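Local coordinates for protein glycerol dehydratase (PDB 1R9D) that probably dehydrates glycerol to 3-hydroxypropionaldehyde without coenzyme B12, using a glycyl radical held in a pyruvate formate-lyase-like fold, at residues G547-G552 and A695-L700; S643-F648 and Q776-A781. One frame throughout, in Å; residues are numbered along the deposited sequence.

Contact 1 of 2, residues G547-G552 and A695-L700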
loop_
_atom_site.group_PDB
_atom_site.type_symbol
_atom_site.label_atom_id
_atom_site.label_comp_id
_atom_site.label_asym_id
_atom_site.label_seq_id
_atom_site.Cartn_x
_atom_site.Cartn_y
_atom_site.Cartn_z
ATOM N N GLY A 547 -21.000 2.434 -9.469
ATOM C CA GLY A 547 -22.382 2.816 -9.730
ATOM C C GLY A 547 -23.253 3.344 -8.600
ATOM O O GLY A 547 -23.752 2.567 -7.782
ATOM N N PRO A 548 -23.450 4.670 -8.535
ATOM C CA PRO A 548 -24.263 5.350 -7.521
ATOM C C PRO A 548 -25.697 5.563 -8.034
ATOM O O PRO A 548 -25.903 5.863 -9.212
ATOM C CB PRO A 548 -23.501 6.646 -7.304
ATOM C CG PRO A 548 -23.056 6.977 -8.712
ATOM C CD PRO A 548 -22.617 5.640 -9.276
ATOM N N GLN A 549 -26.675 5.418 -7.139
ATOM C CA GLN A 549 -28.102 5.519 -7.479
ATOM C C GLN A 549 -28.824 6.819 -7.170
ATOM O O GLN A 549 -28.657 7.396 -6.093
ATOM C CB GLN A 549 -28.877 4.406 -6.764
ATOM C CG GLN A 549 -28.814 3.048 -7.414
ATOM C CD GLN A 549 -27.436 2.728 -7.932
ATOM O OE1 GLN A 549 -27.141 2.950 -9.104
ATOM N NE2 GLN A 549 -26.576 2.217 -7.055
ATOM N N GLY A 550 -29.652 7.257 -8.116
ATOM C CA GLY A 550 -30.452 8.449 -7.907
ATOM C C GLY A 550 -31.817 7.978 -7.430
ATOM O O GLY A 550 -32.381 7.031 -7.987
ATOM N N VAL A 551 -32.343 8.620 -6.390
ATOM C CA VAL A 551 -33.643 8.260 -5.829
ATOM C C VAL A 551 -34.576 9.468 -5.824
ATOM O O VAL A 551 -34.188 10.548 -5.384
ATOM C CB VAL A 551 -33.490 7.758 -4.376
ATOM C CG1 VAL A 551 -34.848 7.327 -3.817
ATOM C CG2 VAL A 551 -32.488 6.604 -4.340
ATOM N N GLY A 552 -35.795 9.280 -6.332
ATOM C CA GLY A 552 -36.782 10.350 -6.356
ATOM C C GLY A 552 -37.114 10.931 -7.722
ATOM O O GLY A 552 -37.500 12.099 -7.821
ATOM N N ALA A 695 -28.353 5.638 -17.941
ATOM C CA ALA A 695 -28.409 5.046 -16.604
ATOM C C ALA A 695 -28.101 3.558 -16.740
ATOM O O ALA A 695 -28.923 2.704 -16.402
ATOM C CB ALA A 695 -29.800 5.244 -16.002
ATOM N N SER A 696 -26.899 3.264 -17.230
ATOM C CA SER A 696 -26.451 1.899 -17.467
ATOM C C SER A 696 -26.230 1.044 -16.225
ATOM O O SER A 696 -25.973 -0.153 -16.339
ATOM C CB SER A 696 -25.184 1.916 -18.331
ATOM O OG SER A 696 -24.256 2.870 -17.849
ATOM N N ASN A 697 -26.319 1.640 -15.043
ATOM C CA ASN A 697 -26.178 0.845 -13.836
ATOM C C ASN A 697 -27.572 0.323 -13.501
ATOM O O ASN A 697 -27.770 -0.369 -12.502
ATOM C CB ASN A 697 -25.614 1.664 -12.678
ATOM C CG ASN A 697 -25.086 0.781 -11.561
ATOM O OD1 ASN A 697 -24.355 -0.177 -11.820
ATOM N ND2 ASN A 697 -25.444 1.099 -10.317
ATOM N N GLY A 698 -28.540 0.674 -14.348
ATOM C CA GLY A 698 -29.901 0.190 -14.179
ATOM C C GLY A 698 -30.982 1.118 -13.647
ATOM O O GLY A 698 -30.723 2.008 -12.846
ATOM N N THR A 699 -32.207 0.904 -14.115
ATOM C CA THR A 699 -33.353 1.683 -13.655
ATOM C C THR A 699 -34.404 0.662 -13.240
ATOM O O THR A 699 -34.471 -0.428 -13.809
ATOM C CB THR A 699 -33.924 2.607 -14.763
ATOM O OG1 THR A 699 -34.575 1.820 -15.763
ATOM C CG2 THR A 699 -32.807 3.416 -15.409
ATOM N N LEU A 700 -35.220 1.007 -12.250
ATOM C CA LEU A 700 -36.223 0.076 -11.744
ATOM C C LEU A 700 -37.652 0.608 -11.848
ATOM O O LEU A 700 -37.957 1.700 -11.370
ATOM C CB LEU A 700 -35.885 -0.260 -10.290
ATOM C CG LEU A 700 -36.685 -1.336 -9.548
ATOM C CD1 LEU A 700 -35.786 -2.001 -8.532
ATOM C CD2 LEU A 700 -37.894 -0.714 -8.875
#
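N697 and Q549 meet amide to amide. N697 ND2 donates to Q549 OE1 at 2.8 Å, with an N-H...O angle of 154°. The acceptor lies in the amide plane of N697. Seen from Q549, the donor is tilted from the carbonyl plane. The two side chains cross at about a right angle, and their amide planes are 36° apart. N697 also packs close to the backbone of G547. N697 CG sits 3.8 Å from G547 CA. N697 ND2 is 3.4 Å from G547 O, but the angle is too poor for a hydrogen bond.

The next shell fixes both amides. N697 carries its CG anti to the backbone N (chi1 -163°), which sends the amide out from the turn toward the strand. ND2 has a second acceptor in H446 O. The Q549 chain bends at chi2 and curls back along its own strand. There Q549 NE2 donates to G547 O at 2.9 Å, reaching it from above the carbonyl plane. D447 OD1 also accepts from NE2. The Q549 amide is thus gripped at both ends, which should fix its flip and point OE1 at N697.

Farther out, the backbone sets the frame. A695 to G698 form a type I beta turn closed by G698 N to A695 O at 2.9 Å. N697 is its third residue. Strand 543-551 pairs in parallel with strand 449-452, and the backbone of Q549 is hydrogen-bonded to the backbones of A449 and F451. The whole contact is buried. The side chain of Q549 lies about 6 Å from bound glycerol. The arrangement joins one strand of the barrel core, as in pyruvate formate-lyase-like enzymes, to the loop leading into strand 702-705, beside the substrate pocket.

Contact 2 of 2, residues S643-F648 and Q776-A781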
loop_
_atom_site.group_PDB
_atom_site.type_symbol
_atom_site.label_atom_id
_atom_site.label_comp_id
_atom_site.label_asym_id
_atom_site.label_seq_id
_atom_site.Cartn_x
_atom_site.Cartn_y
_atom_site.Cartn_z
ATOM N N SER A 643 -34.998 -0.156 -0.490
ATOM C CA SER A 643 -36.111 0.310 0.345
ATOM C C SER A 643 -35.842 1.706 0.909
ATOM O O SER A 643 -36.584 2.189 1.766
ATOM C CB SER A 643 -36.379 -0.671 1.503
ATOM O OG SER A 643 -35.275 -0.781 2.396
ATOM N N ILE A 644 -34.804 2.370 0.402
ATOM C CA ILE A 644 -34.417 3.679 0.912
ATOM C C ILE A 644 -35.320 4.866 0.576
ATOM O O ILE A 644 -35.181 5.928 1.180
ATOM C CB ILE A 644 -32.959 4.027 0.498
ATOM C CG1 ILE A 644 -32.349 5.006 1.508
ATOM C CG2 ILE A 644 -32.937 4.661 -0.894
ATOM C CD1 ILE A 644 -30.850 5.223 1.330
ATOM N N ASN A 645 -36.247 4.702 -0.364
ATOM C CA ASN A 645 -37.132 5.815 -0.712
ATOM C C ASN A 645 -37.984 6.252 0.484
ATOM O O ASN A 645 -38.372 7.414 0.587
ATOM C CB ASN A 645 -38.024 5.452 -1.906
ATOM C CG ASN A 645 -38.915 4.258 -1.638
ATOM O OD1 ASN A 645 -38.438 3.143 -1.423
ATOM N ND2 ASN A 645 -40.222 4.486 -1.659
ATOM N N VAL A 646 -38.270 5.320 1.388
ATOM C CA VAL A 646 -39.053 5.643 2.577
ATOM C C VAL A 646 -38.163 6.434 3.535
ATOM O O VAL A 646 -38.535 7.513 3.986
ATOM C CB VAL A 646 -39.569 4.364 3.269
ATOM C CG1 VAL A 646 -40.279 4.720 4.575
ATOM C CG2 VAL A 646 -40.527 3.628 2.337
ATOM N N TYR A 647 -36.977 5.906 3.829
ATOM C CA TYR A 647 -36.041 6.588 4.721
ATOM C C TYR A 647 -35.641 7.967 4.193
ATOM O O TYR A 647 -35.630 8.945 4.943
ATOM C CB TYR A 647 -34.780 5.743 4.924
ATOM C CG TYR A 647 -33.756 6.405 5.817
ATOM C CD1 TYR A 647 -34.068 6.735 7.135
ATOM C CD2 TYR A 647 -32.475 6.698 5.350
ATOM C CE1 TYR A 647 -33.131 7.342 7.969
ATOM C CE2 TYR A 647 -31.529 7.304 6.177
ATOM C CZ TYR A 647 -31.866 7.621 7.483
ATOM O OH TYR A 647 -30.939 8.211 8.313
ATOM N N PHE A 648 -35.297 8.044 2.908
ATOM C CA PHE A 648 -34.913 9.325 2.311
ATOM C C PHE A 648 -36.072 10.310 2.447
ATOM O O PHE A 648 -35.866 11.494 2.721
ATOM C CB PHE A 648 -34.562 9.152 0.823
ATOM C CG PHE A 648 -33.080 8.947 0.548
ATOM C CD1 PHE A 648 -32.631 8.729 -0.759
ATOM C CD2 PHE A 648 -32.141 8.995 1.575
ATOM C CE1 PHE A 648 -31.266 8.564 -1.038
ATOM C CE2 PHE A 648 -30.770 8.830 1.308
ATOM C CZ PHE A 648 -30.337 8.615 -0.002
ATOM N N GLN A 776 -43.852 -1.604 4.763
ATOM C CA GLN A 776 -45.077 -2.337 4.458
ATOM C C GLN A 776 -46.130 -1.352 3.960
ATOM O O GLN A 776 -46.811 -1.606 2.964
ATOM C CB GLN A 776 -45.627 -3.038 5.699
ATOM C CG GLN A 776 -44.752 -4.128 6.279
ATOM C CD GLN A 776 -45.439 -4.830 7.436
ATOM O OE1 GLN A 776 -46.192 -4.206 8.184
ATOM N NE2 GLN A 776 -45.179 -6.123 7.594
ATOM N N ASN A 777 -46.256 -0.228 4.660
ATOM C CA ASN A 777 -47.236 0.791 4.296
ATOM C C ASN A 777 -46.945 1.451 2.953
ATOM O O ASN A 777 -47.867 1.811 2.228
ATOM C CB ASN A 777 -47.327 1.865 5.384
ATOM C CG ASN A 777 -47.950 1.340 6.667
ATOM O OD1 ASN A 777 -48.660 0.335 6.653
ATOM N ND2 ASN A 777 -47.699 2.028 7.775
ATOM N N ASP A 778 -45.670 1.621 2.621
ATOM C CA ASP A 778 -45.319 2.235 1.346
ATOM C C ASP A 778 -45.782 1.320 0.213
ATOM O O ASP A 778 -46.320 1.787 -0.791
ATOM C CB ASP A 778 -43.805 2.463 1.249
ATOM C CG ASP A 778 -43.411 3.253 0.005
ATOM O OD1 ASP A 778 -42.507 2.802 -0.733
ATOM O OD2 ASP A 778 -44.001 4.330 -0.228
ATOM N N ILE A 779 -45.587 0.013 0.383
ATOM C CA ILE A 779 -45.994 -0.952 -0.637
ATOM C C ILE A 779 -47.515 -1.012 -0.775
ATOM O O ILE A 779 -48.047 -1.066 -1.883
ATOM C CB ILE A 779 -45.451 -2.364 -0.316
ATOM C CG1 ILE A 779 -43.922 -2.356 -0.425
ATOM C CG2 ILE A 779 -46.060 -3.393 -1.259
ATOM C CD1 ILE A 779 -43.255 -3.652 0.028
ATOM N N ILE A 780 -48.212 -0.999 0.352
ATOM C CA ILE A 780 -49.672 -1.042 0.328
ATOM C C ILE A 780 -50.241 0.216 -0.342
ATOM O O ILE A 780 -51.271 0.155 -1.020
ATOM C CB ILE A 780 -50.234 -1.163 1.773
ATOM C CG1 ILE A 780 -49.876 -2.537 2.347
ATOM C CG2 ILE A 780 -51.742 -0.965 1.777
ATOM C CD1 ILE A 780 -50.139 -2.674 3.841
ATOM N N ALA A 781 -49.558 1.344 -0.165
ATOM C CA ALA A 781 -50.012 2.620 -0.720
ATOM C C ALA A 781 -49.764 2.805 -2.215
ATOM O O ALA A 781 -50.274 3.752 -2.819
ATOM C CB ALA A 781 -49.383 3.773 0.054
#
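N645 holds its CG between the backbone N and the carbonyl carbon (chi1 60°), while D778 carries its CG anti to the backbone N (chi1 -173°). These torsions aim the amide and the carboxylate at each other from opposite directions. N645 ND2 donates to D778 OD1 at 3.0 Å, with an N-H...O angle of 157°. The acceptor lies close to the amide plane of N645. The carboxylate is instead met from above its plane.

V646 lies alongside. The CG2 methyl of V646 slides past the D778 side chain, 3.6 Å from D778 CB and 3.7 Å from D778 OD1. The pair lies where the two backbones come nearest, with V646 CA 7.2 Å from D778 CA.

The other carboxylate oxygen, D778 OD2, forms a salt bridge with R673. This probably helps keep D778 ionised and limits its rotation. N645 ND2 has a second acceptor in L665 O, so the amide also ties down the loop that P664 and L665 belong to.

Helix 644-650 rests on strand 449-452 through I644 and F648, which touch F450. Just before it, S643 touches Y764, next to G763, the predicted glycyl radical site. Helix 773-781 packs against helix 741-749 through I780, and I779 O accepts a hydrogen bond from K704 NZ, which comes from strand 702-705.

Overall arrangement
From the N terminus, the chain first lays down residues 547-552, then 643-648. The chain returns to the first at 695-700, which closes contact 1 over 142 intervening residues. It returns to the second at 776-781, close to the C terminus, and closes contact 2 over 127. The two loops cross rather than nest. The centres of the two contacts are about 18 Å apart, yet the contacts touch: V551 CB packs 3.8 Å from F648 CD1, and V551 also meets I644 and N645. Contact 1 ties strand 543-551 to the loop before strand 702-705. Contact 2 ties helix 644-650 to helix 773-781. Together they fasten the C-terminal part of the chain onto the earlier strand and helix.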